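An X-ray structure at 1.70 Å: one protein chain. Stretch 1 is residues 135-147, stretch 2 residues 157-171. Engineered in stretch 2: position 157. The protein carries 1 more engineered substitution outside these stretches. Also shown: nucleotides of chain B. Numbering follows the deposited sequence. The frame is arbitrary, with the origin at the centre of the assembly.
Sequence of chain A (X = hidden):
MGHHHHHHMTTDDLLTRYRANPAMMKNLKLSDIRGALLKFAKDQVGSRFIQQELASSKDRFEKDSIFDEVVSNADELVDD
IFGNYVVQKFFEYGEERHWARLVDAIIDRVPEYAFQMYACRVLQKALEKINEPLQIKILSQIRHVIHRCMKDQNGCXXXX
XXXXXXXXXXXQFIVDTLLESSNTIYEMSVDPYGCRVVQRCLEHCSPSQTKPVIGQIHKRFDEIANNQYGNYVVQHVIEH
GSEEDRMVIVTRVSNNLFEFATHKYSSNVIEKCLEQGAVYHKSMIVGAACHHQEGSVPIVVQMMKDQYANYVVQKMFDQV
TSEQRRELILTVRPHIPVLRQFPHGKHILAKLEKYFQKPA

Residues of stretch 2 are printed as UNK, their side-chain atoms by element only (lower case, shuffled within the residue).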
ATOM      1  N   GLN A 135      16.331  11.830  -5.710  1.00 18.83           N
ATOM      2  CA  GLN A 135      15.055  11.153  -5.941  1.00 21.26           C
ATOM      3  C   GLN A 135      14.529  11.444  -7.340  1.00 21.72           C
ATOM      4  O   GLN A 135      14.090  10.538  -8.053  1.00 21.14           O
ATOM      5  CB  GLN A 135      14.024  11.592  -4.907  1.00 21.32           C
ATOM      6  CG  GLN A 135      14.264  11.142  -3.488  1.00 23.36           C
ATOM      7  CD  GLN A 135      13.247  11.765  -2.545  1.00 22.94           C
ATOM      8  OE1 GLN A 135      12.944  12.959  -2.648  1.00 24.04           O
ATOM      9  NE2 GLN A 135      12.686  10.959  -1.649  1.00 22.05           N
ATOM     10  N   ILE A 136      14.546  12.718  -7.737  1.00 22.13           N
ATOM     11  CA  ILE A 136      14.048  13.101  -9.055  1.00 23.48           C
ATOM     12  C   ILE A 136      14.845  12.413 -10.153  1.00 22.17           C
ATOM     13  O   ILE A 136      14.294  12.004 -11.185  1.00 21.18           O
ATOM     14  CB  ILE A 136      14.088  14.635  -9.201  1.00 21.83           C
ATOM     15  CG1 ILE A 136      13.101  15.291  -8.243  1.00 26.30           C
ATOM     16  CG2 ILE A 136      13.789  15.044 -10.627  1.00 25.12           C
ATOM     17  CD1 ILE A 136      13.259  16.803  -8.159  1.00 28.55           C
ATOM     18  N   LYS A 137      16.158  12.264  -9.949  1.00 22.93           N
ATOM     19  CA  LYS A 137      16.994  11.588 -10.931  1.00 20.73           C
ATOM     20  C   LYS A 137      16.566  10.135 -11.108  1.00 22.36           C
ATOM     21  O   LYS A 137      16.458   9.641 -12.238  1.00 21.70           O
ATOM     22  CB  LYS A 137      18.463  11.692 -10.503  1.00 20.23           C
ATOM     23  CG  LYS A 137      19.450  11.212 -11.544  1.00 26.09           C
ATOM     24  CD  LYS A 137      20.898  11.527 -11.160  1.00 28.79           C
ATOM     25  CE  LYS A 137      21.848  10.822 -12.117  1.00 33.59           C
ATOM     26  NZ  LYS A 137      23.282  11.040 -11.791  1.00 37.39           N
ATOM     27  N   ILE A 138      16.291   9.440 -10.003  1.00 20.98           N
ATOM     28  CA  ILE A 138      15.800   8.062 -10.090  1.00 20.66           C
ATOM     29  C   ILE A 138      14.452   8.016 -10.801  1.00 22.32           C
ATOM     30  O   ILE A 138      14.223   7.170 -11.679  1.00 20.90           O
ATOM     31  CB  ILE A 138      15.728   7.430  -8.688  1.00 18.34           C
ATOM     32  CG1 ILE A 138      17.146   7.219  -8.156  1.00 19.58           C
ATOM     33  CG2 ILE A 138      14.955   6.109  -8.726  1.00 21.01           C
ATOM     34  CD1 ILE A 138      17.173   6.567  -6.788  1.00 19.12           C
ATOM     35  N   LEU A 139      13.533   8.909 -10.428  1.00 21.10           N
ATOM     36  CA  LEU A 139      12.206   8.896 -11.039  1.00 20.39           C
ATOM     37  C   LEU A 139      12.272   9.183 -12.530  1.00 24.09           C
ATOM     38  O   LEU A 139      11.449   8.669 -13.298  1.00 25.03           O
ATOM     39  CB  LEU A 139      11.294   9.917 -10.357  1.00 17.25           C
ATOM     40  CG  LEU A 139      10.884   9.587  -8.927  1.00 22.32           C
ATOM     41  CD1 LEU A 139       9.886  10.608  -8.393  1.00 24.91           C
ATOM     42  CD2 LEU A 139      10.320   8.186  -8.882  1.00 29.90           C
ATOM     43  N   SER A 140      13.246   9.990 -12.960  1.00 21.41           N
ATOM     44  CA  SER A 140      13.385  10.301 -14.380  1.00 24.43           C
ATOM     45  C   SER A 140      13.622   9.042 -15.212  1.00 24.92           C
ATOM     46  O   SER A 140      13.277   9.005 -16.399  1.00 26.70           O
ATOM     47  CB  SER A 140      14.512  11.317 -14.584  1.00 26.14           C
ATOM     48  OG  SER A 140      15.777  10.667 -14.601  1.00 32.00           O
ATOM     49  N   GLN A 141      14.188   7.999 -14.602  1.00 22.50           N
ATOM     50  CA  GLN A 141      14.333   6.707 -15.263  1.00 19.97           C
ATOM     51  C   GLN A 141      13.072   5.862 -15.134  1.00 22.43           C
ATOM     52  O   GLN A 141      12.674   5.185 -16.089  1.00 25.36           O
ATOM     53  CB  GLN A 141      15.532   5.964 -14.677  1.00 25.32           C
ATOM     54  CG  GLN A 141      16.856   6.497 -15.182  1.00 24.75           C
ATOM     55  CD  GLN A 141      17.149   5.999 -16.586  1.00 27.23           C
ATOM     56  OE1 GLN A 141      16.475   6.367 -17.540  1.00 37.34           O
ATOM     57  NE2 GLN A 141      18.154   5.131 -16.712  1.00 36.46           N
ATOM     58  N   ILE A 142      12.438   5.881 -13.957  1.00 19.76           N
ATOM     59  CA  ILE A 142      11.163   5.194 -13.765  1.00 21.40           C
ATOM     60  C   ILE A 142      10.140   5.668 -14.790  1.00 22.14           C
ATOM     61  O   ILE A 142       9.267   4.895 -15.214  1.00 22.29           O
ATOM     62  CB  ILE A 142      10.677   5.398 -12.309  1.00 18.60           C
ATOM     63  CG1 ILE A 142      11.630   4.694 -11.331  1.00 20.42           C
ATOM     64  CG2 ILE A 142       9.262   4.887 -12.110  1.00 22.75           C
ATOM     65  CD1 ILE A 142      11.668   3.197 -11.477  1.00 24.68           C
ATOM     66  N   ARG A 143      10.263   6.928 -15.229  1.00 24.33           N
ATOM     67  CA  ARG A 143       9.377   7.508 -16.239  1.00 27.43           C
ATOM     68  C   ARG A 143       9.250   6.609 -17.462  1.00 26.73           C
ATOM     69  O   ARG A 143       8.166   6.485 -18.051  1.00 27.99           O
ATOM     70  CB  ARG A 143       9.925   8.874 -16.657  1.00 29.64           C
ATOM     71  CG  ARG A 143       9.019  10.050 -16.418  1.00 32.97           C
ATOM     72  CD  ARG A 143       9.717  11.344 -16.823  1.00 35.59           C
ATOM     73  NE  ARG A 143       9.601  12.343 -15.763  1.00 42.64           N
ATOM     74  CZ  ARG A 143       8.589  13.198 -15.664  1.00 38.34           C
ATOM     75  NH1 ARG A 143       8.544  14.068 -14.657  1.00 36.49           N
ATOM     76  NH2 ARG A 143       7.625  13.178 -16.577  1.00 34.02           N
ATOM     77  N   HIS A 144      10.351   5.968 -17.854  1.00 24.17           N
ATOM     78  CA  HIS A 144      10.390   5.202 -19.093  1.00 27.25           C
ATOM     79  C   HIS A 144       9.608   3.902 -19.023  1.00 25.18           C
ATOM     80  O   HIS A 144       9.306   3.328 -20.078  1.00 25.54           O
ATOM     81  CB  HIS A 144      11.841   4.901 -19.474  1.00 30.59           C
ATOM     82  CG  HIS A 144      12.670   6.126 -19.639  1.00 31.68           C
ATOM     83  ND1 HIS A 144      13.894   6.291 -19.029  1.00 34.16           N
ATOM     84  CD2 HIS A 144      12.434   7.267 -20.327  1.00 35.66           C
ATOM     85  CE1 HIS A 144      14.386   7.474 -19.348  1.00 32.55           C
ATOM     86  NE2 HIS A 144      13.515   8.090 -20.126  1.00 42.47           N
ATOM     87  N   VAL A 145       9.294   3.413 -17.821  1.00 18.28           N
ATOM     88  CA  VAL A 145       8.639   2.120 -17.662  1.00 20.65           C
ATOM     89  C   VAL A 145       7.459   2.196 -16.697  1.00 19.52           C
ATOM     90  O   VAL A 145       7.037   1.168 -16.164  1.00 21.17           O
ATOM     91  CB  VAL A 145       9.646   1.044 -17.190  1.00 20.54           C
ATOM     92  CG1 VAL A 145      10.660   0.725 -18.288  1.00 23.16           C
ATOM     93  CG2 VAL A 145      10.396   1.522 -15.935  1.00 19.05           C
ATOM     94  N   ILE A 146       6.862   3.382 -16.524  1.00 20.06           N
ATOM     95  CA  ILE A 146       5.958   3.594 -15.387  1.00 16.66           C
ATOM     96  C   ILE A 146       4.668   2.757 -15.479  1.00 17.00           C
ATOM     97  O   ILE A 146       4.216   2.220 -14.461  1.00 18.35           O
ATOM     98  CB  ILE A 146       5.683   5.103 -15.205  1.00 18.61           C
ATOM     99  CG1 ILE A 146       4.753   5.370 -14.015  1.00 16.50           C
ATOM    100  CG2 ILE A 146       5.141   5.728 -16.491  1.00 22.70           C
ATOM    101  CD1 ILE A 146       5.247   4.838 -12.662  1.00 20.75           C
ATOM    102  N   HIS A 147       4.050   2.609 -16.667  1.00 19.73           N
ATOM    103  CA  HIS A 147       2.799   1.838 -16.706  1.00 23.31           C
ATOM    104  C   HIS A 147       3.029   0.386 -16.299  1.00 21.58           C
ATOM    105  O   HIS A 147       2.297  -0.159 -15.464  1.00 24.37           O
ATOM    106  CB  HIS A 147       2.128   1.897 -18.085  1.00 25.02           C
ATOM    107  CG  HIS A 147       0.805   1.166 -18.146  1.00 26.34           C
ATOM    108  ND1 HIS A 147      -0.396   1.808 -18.373  1.00 30.03           N
ATOM    109  CD2 HIS A 147       0.503  -0.150 -18.007  1.00 28.46           C
ATOM    110  CE1 HIS A 147      -1.378   0.920 -18.372  1.00 26.36           C
ATOM    111  NE2 HIS A 147      -0.861  -0.275 -18.149  1.00 30.33           N
ATOM    112  N   UNK A 157       6.097  -1.419  -5.759  1.00 14.66           N
ATOM    113  CA  UNK A 157       6.609  -0.995  -4.464  1.00 16.39           C
ATOM    114  C   UNK A 157       7.572   0.177  -4.612  1.00 16.74           C
ATOM    115  O   UNK A 157       7.619   1.056  -3.742  1.00 17.61           O
ATOM    116  n   UNK A 157       5.138  -2.850  -1.596  1.00 18.47           N
ATOM    117  c   UNK A 157       5.084  -3.807  -0.675  1.00 23.73           C
ATOM    118  n   UNK A 157       5.117  -3.511   0.618  1.00 24.07           N
ATOM    119  c   UNK A 157       6.440  -3.445  -3.661  1.00 18.52           C
ATOM    120  c   UNK A 157       7.303  -2.171  -3.772  1.00 16.97           C
ATOM    121  n   UNK A 157       5.006  -5.071  -1.066  1.00 20.20           N
ATOM    122  c   UNK A 157       5.082  -3.132  -3.031  1.00 18.90           C
ATOM    123  N   UNK A 158       8.325   0.201  -5.709  1.00 14.86           N
ATOM    124  CA  UNK A 158       9.148   1.360  -6.040  1.00 13.77           C
ATOM    125  C   UNK A 158       8.260   2.574  -6.285  1.00 16.24           C
ATOM    126  O   UNK A 158       8.560   3.685  -5.827  1.00 16.00           O
ATOM    127  c   UNK A 158      10.852   2.288  -7.648  1.00 19.45           C
ATOM    128  c   UNK A 158      10.930  -0.167  -6.999  1.00 16.47           C
ATOM    129  c   UNK A 158      10.033   1.057  -7.264  1.00 14.40           C
ATOM    130  N   UNK A 159       7.160   2.384  -7.030  1.00 14.61           N
ATOM    131  CA  UNK A 159       6.241   3.496  -7.308  1.00 13.28           C
ATOM    132  C   UNK A 159       5.571   3.970  -6.025  1.00 17.43           C
ATOM    133  O   UNK A 159       5.401   5.178  -5.806  1.00 17.35           O
ATOM    134  c   UNK A 159       5.204   3.083  -8.367  1.00 14.77           C
ATOM    135  c   UNK A 159       4.107   4.174  -8.535  1.00 15.95           C
ATOM    136  c   UNK A 159       5.887   2.841  -9.683  1.00 16.21           C
ATOM    137  N   UNK A 160       5.151   3.038  -5.168  1.00 15.26           N
ATOM    138  CA  UNK A 160       4.518   3.465  -3.920  1.00 14.77           C
ATOM    139  C   UNK A 160       5.495   4.242  -3.049  1.00 17.48           C
ATOM    140  O   UNK A 160       5.119   5.248  -2.434  1.00 16.23           O
ATOM    141  o   UNK A 160       1.833   0.402  -1.982  1.00 22.30           O
ATOM    142  c   UNK A 160       3.972   2.268  -3.157  1.00 15.83           C
ATOM    143  c   UNK A 160       2.303   0.408  -3.123  1.00 20.11           C
ATOM    144  c   UNK A 160       2.706   1.703  -3.787  1.00 15.70           C
ATOM    145  n   UNK A 160       2.495  -0.705  -3.832  1.00 21.28           N
ATOM    146  N   UNK A 161       6.749   3.786  -2.969  1.00 16.52           N
ATOM    147  CA  UNK A 161       7.741   4.522  -2.192  1.00 16.08           C
ATOM    148  C   UNK A 161       7.933   5.924  -2.749  1.00 18.61           C
ATOM    149  O   UNK A 161       8.059   6.891  -1.986  1.00 17.71           O
ATOM    150  c   UNK A 161       9.685   4.350   0.204  1.00 21.82           C
ATOM    151  n   UNK A 161       9.670   3.098   2.354  1.00 37.88           N
ATOM    152  c   UNK A 161      10.139   4.374  -1.251  1.00 21.13           C
ATOM    153  c   UNK A 161      10.046   3.051   0.907  1.00 32.54           C
ATOM    154  c   UNK A 161       9.075   3.765  -2.177  1.00 17.55           C
ATOM    155  N   UNK A 162       7.958   6.058  -4.080  1.00 15.56           N
ATOM    156  CA  UNK A 162       8.083   7.386  -4.680  1.00 16.16           C
ATOM    157  C   UNK A 162       6.936   8.296  -4.249  1.00 18.45           C
ATOM    158  O   UNK A 162       7.148   9.466  -3.898  1.00 17.19           O
ATOM    159  c   UNK A 162       8.123   7.273  -6.202  1.00 16.99           C
ATOM    160  N   UNK A 163       5.703   7.785  -4.311  1.00 17.18           N
ATOM    161  CA  UNK A 163       4.541   8.586  -3.925  1.00 15.14           C
ATOM    162  C   UNK A 163       4.607   8.960  -2.455  1.00 18.49           C
ATOM    163  O   UNK A 163       4.191  10.061  -2.062  1.00 19.84           O
ATOM    164  c   UNK A 163       3.105   7.696  -5.787  1.00 14.58           C
ATOM    165  c   UNK A 163       2.007   8.521  -3.688  1.00 16.10           C
ATOM    166  c   UNK A 163       2.129   6.587  -6.221  1.00 18.58           C
ATOM    167  c   UNK A 163       3.243   7.821  -4.270  1.00 14.55           C
ATOM    168  N   UNK A 164       5.138   8.064  -1.620  1.00 16.99           N
ATOM    169  CA  UNK A 164       5.225   8.327  -0.188  1.00 19.46           C
ATOM    170  C   UNK A 164       6.265   9.398   0.142  1.00 21.56           C
ATOM    171  O   UNK A 164       6.055  10.202   1.059  1.00 24.43           O
ATOM    172  c   UNK A 164       4.416   6.036   0.588  1.00 22.04           C
ATOM    173  o   UNK A 164       6.101   4.451   1.232  1.00 33.39           O
ATOM    174  c   UNK A 164       4.883   4.635   0.968  1.00 32.87           C
ATOM    175  o   UNK A 164       4.029   3.723   0.986  1.00 41.63           O
ATOM    176  c   UNK A 164       5.561   7.029   0.545  1.00 18.82           C
ATOM    177  N   UNK A 165       7.391   9.424  -0.580  1.00 19.39           N
ATOM    178  CA  UNK A 165       8.589  10.131  -0.125  1.00 18.22           C
ATOM    179  C   UNK A 165       8.979  11.328  -0.979  1.00 20.94           C
ATOM    180  O   UNK A 165       9.913  12.050  -0.610  1.00 25.21           O
ATOM    181  c   UNK A 165       9.614   8.008   0.849  1.00 20.68           C
ATOM    182  c   UNK A 165       9.509   8.438   2.295  1.00 25.73           C
ATOM    183  c   UNK A 165      10.771   9.160   2.751  1.00 32.71           C
ATOM    184  n   UNK A 165      10.886   9.146   4.241  1.00 41.33           N
ATOM    185  c   UNK A 165       9.790   9.169  -0.076  1.00 22.78           C
ATOM    186  N   UNK A 166       8.322  11.557  -2.107  1.00 21.28           N
ATOM    187  CA  UNK A 166       8.695  12.634  -3.015  1.00 20.20           C
ATOM    188  C   UNK A 166       7.556  13.644  -3.073  1.00 23.71           C
ATOM    189  O   UNK A 166       6.375  13.272  -3.068  1.00 23.04           O
ATOM    190  c   UNK A 166      10.091  10.994  -4.318  1.00 19.78           C
ATOM    191  c   UNK A 166       9.025  12.090  -4.416  1.00 22.85           C
ATOM    192  c   UNK A 166       9.491  13.202  -5.329  1.00 24.97           C
ATOM    193  N   UNK A 167       7.909  14.927  -3.116  1.00 23.37           N
ATOM    194  CA  UNK A 167       6.880  15.958  -3.139  1.00 22.81           C
ATOM    195  C   UNK A 167       5.915  15.733  -4.299  1.00 19.73           C
ATOM    196  O   UNK A 167       6.341  15.371  -5.402  1.00 23.27           O
ATOM    197  c   UNK A 167       7.507  17.345  -3.257  1.00 29.37           C
ATOM    198  o   UNK A 167       8.381  17.560  -2.169  1.00 31.95           O
ATOM    199  N   UNK A 168       4.622  15.977  -4.089  1.00 23.66           N
ATOM    200  CA  UNK A 168       3.602  15.667  -5.116  1.00 25.15           C
ATOM    201  C   UNK A 168       3.891  16.195  -6.511  1.00 24.24           C
ATOM    202  O   UNK A 168       3.621  15.493  -7.496  1.00 24.43           O
ATOM    203  c   UNK A 168       2.341  16.320  -4.534  1.00 28.62           C
ATOM    204  c   UNK A 168       4.020  16.416  -2.820  1.00 24.17           C
ATOM    205  c   UNK A 168       2.552  16.263  -3.063  1.00 27.24           C
ATOM    206  N   UNK A 169       4.433  17.407  -6.640  1.00 23.43           N
ATOM    207  CA  UNK A 169       4.654  17.941  -7.978  1.00 25.40           C
ATOM    208  C   UNK A 169       5.579  17.054  -8.799  1.00 29.64           C
ATOM    209  O   UNK A 169       5.487  17.052 -10.031  1.00 28.97           O
ATOM    210  c   UNK A 169       7.184  20.858  -7.380  1.00 39.92           C
ATOM    211  n   UNK A 169       7.508  21.332  -8.576  1.00 42.40           N
ATOM    212  o   UNK A 169       7.332  21.507  -6.347  1.00 47.67           O
ATOM    213  c   UNK A 169       5.219  19.364  -7.904  1.00 32.63           C
ATOM    214  c   UNK A 169       6.620  19.449  -7.335  1.00 33.38           C
ATOM    215  N   UNK A 170       6.446  16.277  -8.152  1.00 24.62           N
ATOM    216  CA  UNK A 170       7.402  15.447  -8.869  1.00 23.68           C
ATOM    217  C   UNK A 170       6.892  14.034  -9.139  1.00 22.49           C
ATOM    218  O   UNK A 170       7.621  13.241  -9.742  1.00 22.71           O
ATOM    219  c   UNK A 170       9.325  16.771  -7.882  1.00 28.76           C
ATOM    220  c   UNK A 170       9.969  18.574  -6.396  1.00 32.15           C
ATOM    221  c   UNK A 170      10.379  19.321  -7.483  1.00 35.04           C
ATOM    222  o   UNK A 170      10.898  20.580  -7.287  1.00 39.25           O
ATOM    223  c   UNK A 170       8.737  15.394  -8.104  1.00 24.76           C
ATOM    224  c   UNK A 170       9.740  17.548  -8.957  1.00 31.90           C
ATOM    225  c   UNK A 170       9.443  17.303  -6.600  1.00 31.76           C
ATOM    226  c   UNK A 170      10.268  18.818  -8.765  1.00 35.40           C
ATOM    227  N   UNK A 171       5.669  13.699  -8.726  1.00 19.12           N
ATOM    228  CA  UNK A 171       5.043  12.449  -9.150  1.00 19.87           C
ATOM    229  C   UNK A 171       3.858  12.705 -10.062  1.00 19.60           C
ATOM    230  O   UNK A 171       3.046  11.803 -10.285  1.00 19.78           O
ATOM    231  c   UNK A 171       4.632  11.570  -7.957  1.00 18.75           C
ATOM    232  c   UNK A 171       3.611  12.283  -7.067  1.00 20.69           C
ATOM    233  c   UNK A 171       5.870  11.165  -7.155  1.00 24.22           C
TER
ATOM    234  P     A B   6       3.070 -10.141  -2.548  1.00 27.92           P
ATOM    235  OP1   A B   6       3.266 -10.978  -3.753  1.00 31.32           O
ATOM    236  OP2   A B   6       2.821 -10.722  -1.211  1.00 30.18           O
ATOM    237  O5'   A B   6       4.358  -9.210  -2.402  1.00 31.76           O
ATOM    238  C5'   A B   6       5.449  -9.621  -1.589  1.00 24.70           C
ATOM    239  C4'   A B   6       6.730  -9.741  -2.381  1.00 21.51           C
ATOM    240  O4'   A B   6       6.998  -8.505  -3.079  1.00 22.37           O
ATOM    241  C3'   A B   6       7.968  -9.990  -1.541  1.00 19.85           C
ATOM    242  O3'   A B   6       8.131 -11.371  -1.296  1.00 21.13           O
ATOM    243  C2'   A B   6       9.103  -9.387  -2.370  1.00 21.58           C
ATOM    244  O2'   A B   6       9.578 -10.331  -3.324  1.00 24.40           O
ATOM    245  C1'   A B   6       8.389  -8.250  -3.111  1.00 20.94           C
ATOM    246  N9    A B   6       8.622  -6.910  -2.525  1.00 19.22           N
ATOM    247  C8    A B   6       9.210  -5.845  -3.177  1.00 19.55           C
ATOM    248  N7    A B   6       9.293  -4.750  -2.433  1.00 18.37           N
ATOM    249  C5    A B   6       8.725  -5.133  -1.218  1.00 18.10           C
ATOM    250  C6    A B   6       8.510  -4.444  -0.004  1.00 19.82           C
ATOM    251  N6    A B   6       8.843  -3.162   0.184  1.00 20.10           N
ATOM    252  N1    A B   6       7.931  -5.104   1.019  1.00 21.78           N
ATOM    253  C2    A B   6       7.583  -6.387   0.847  1.00 22.84           C
ATOM    254  N3    A B   6       7.731  -7.143  -0.238  1.00 20.31           N
ATOM    255  C4    A B   6       8.303  -6.457  -1.257  1.00 20.60           C
ATOM    256  P     G B   5      -1.890 -10.517   0.269  1.00 61.69           P
ATOM    257  OP1   G B   5      -1.232 -11.777  -0.149  1.00 69.01           O
ATOM    258  OP2   G B   5      -1.964 -10.171   1.711  1.00 60.06           O
ATOM    259  O5'   G B   5      -1.170  -9.294  -0.459  1.00 63.57           O
ATOM    260  C5'   G B   5      -1.119  -9.200  -1.876  1.00 64.02           C
ATOM    261  C4'   G B   5      -0.191  -8.097  -2.331  1.00 63.47           C
ATOM    262  O4'   G B   5      -0.533  -6.854  -1.673  1.00 64.30           O
ATOM    263  C3'   G B   5       1.280  -8.296  -2.013  1.00 63.04           C
ATOM    264  O3'   G B   5       1.910  -9.119  -2.972  1.00 61.98           O
ATOM    265  C2'   G B   5       1.825  -6.871  -1.990  1.00 64.15           C
ATOM    266  O2'   G B   5       2.096  -6.411  -3.305  1.00 64.15           O
ATOM    267  C1'   G B   5       0.631  -6.089  -1.446  1.00 63.03           C
ATOM    268  N9    G B   5       0.738  -5.822  -0.003  1.00 35.85           N
ATOM    269  C8    G B   5       0.472  -6.688   1.030  1.00 41.94           C
ATOM    270  N7    G B   5       0.641  -6.146   2.205  1.00 30.06           N
ATOM    271  C5    G B   5       1.048  -4.847   1.921  1.00 32.25           C
ATOM    272  C6    G B   5       1.380  -3.781   2.789  1.00 36.52           C
ATOM    273  O6    G B   5       1.395  -3.762   4.029  1.00 37.39           O
ATOM    274  N1    G B   5       1.728  -2.639   2.077  1.00 31.48           N
ATOM    275  C2    G B   5       1.750  -2.517   0.708  1.00 28.29           C
ATOM    276  N2    G B   5       2.124  -1.312   0.249  1.00 22.54           N
ATOM    277  N3    G B   5       1.451  -3.507  -0.125  1.00 24.81           N
ATOM    278  C4    G B   5       1.112  -4.631   0.557  1.00 30.43           C

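Position 157 carries three carbons, a nitrogen, then a carbon bearing two more nitrogens, a guanidinium out of reach of stretch 1. It is Arg157, an engineered residue; its guanidinium lies between two bases, with NH2 3.5 Å from C2 of G5 and 3.3 Å from N1 of A6.

Position 158 has three carbons forked at CB, which points toward stretch 1: Val158, whose CG1 lies 4.0 Å from Ile142 CD1. The same forked trio at 159 defines Val159; its CB points sideways, yet CG2 comes within 3.6 Å of Ile146 CD1.

At 160, three carbons end in one oxygen and one nitrogen, an amide: Gln160. It misses stretch 1 and serves the RNA, its OE1 accepting a hydrogen bond from N2 of G5 at 2.8 Å. Four carbons in a row ending in nitrogen mark 161 as Lys161, also without a contact to stretch 1.

Position 162 has a single carbon, 3.6 Å from Leu139 CD2, so it is Ala162, and this CB is its whole contribution to the packing. Four carbons forked at the first, one arm two carbons long, identify 163 as Ile163, directed away from stretch 1. Three carbons with two terminal oxygens make 164 Glu164; OE1 forms a long salt bridge with Lys161 NZ at 4.0 Å.

Position 165 repeats the four-carbon chain ending in nitrogen: Lys165. Its end leads away, but its backbone O accepts a hydrogen bond from Gln135 NE2 (3.2 Å, 151° at the hydrogen). Position 166, three carbons forked at CB, is Val166, with CG2 3.7 Å from Gln135 CD and CG1 4.0 Å from Leu139 CD1.

Position 167 has one carbon and one oxygen: Ser167. At 168 three carbons close a ring onto the backbone nitrogen: Pro168. At 169 three carbons end in one oxygen and one nitrogen: Gln169. None of these three touches stretch 1.

Position 170 shows one carbon and a six-carbon ring bearing oxygen: Tyr170. Ile136 CD1 sits 3.7 Å from the ring centroid, 12° off the normal, a CH-pi contact over the face. Position 171, three carbons forked at CB, is Val171; although CB points away, CG1 lies 4.2 Å from Leu139 CD1.

The contact buries 501 Å², summed over both sides. The helix axes run closer to antiparallel than parallel (141°), so Gln135 meets the C-terminal end of helix 157-165 while Ile142 meets Val158, near the N-terminal end of the part of the helix within stretch 2. Leu139 has the largest covered area, 78 Å², and bridges Ala162, Val166 and Val171. Apolar packing dominates, with the Gln135 bond its single cross-stretch hydrogen bond.

Stretch 2 157-171: RVVQKAIEKVSPQYV
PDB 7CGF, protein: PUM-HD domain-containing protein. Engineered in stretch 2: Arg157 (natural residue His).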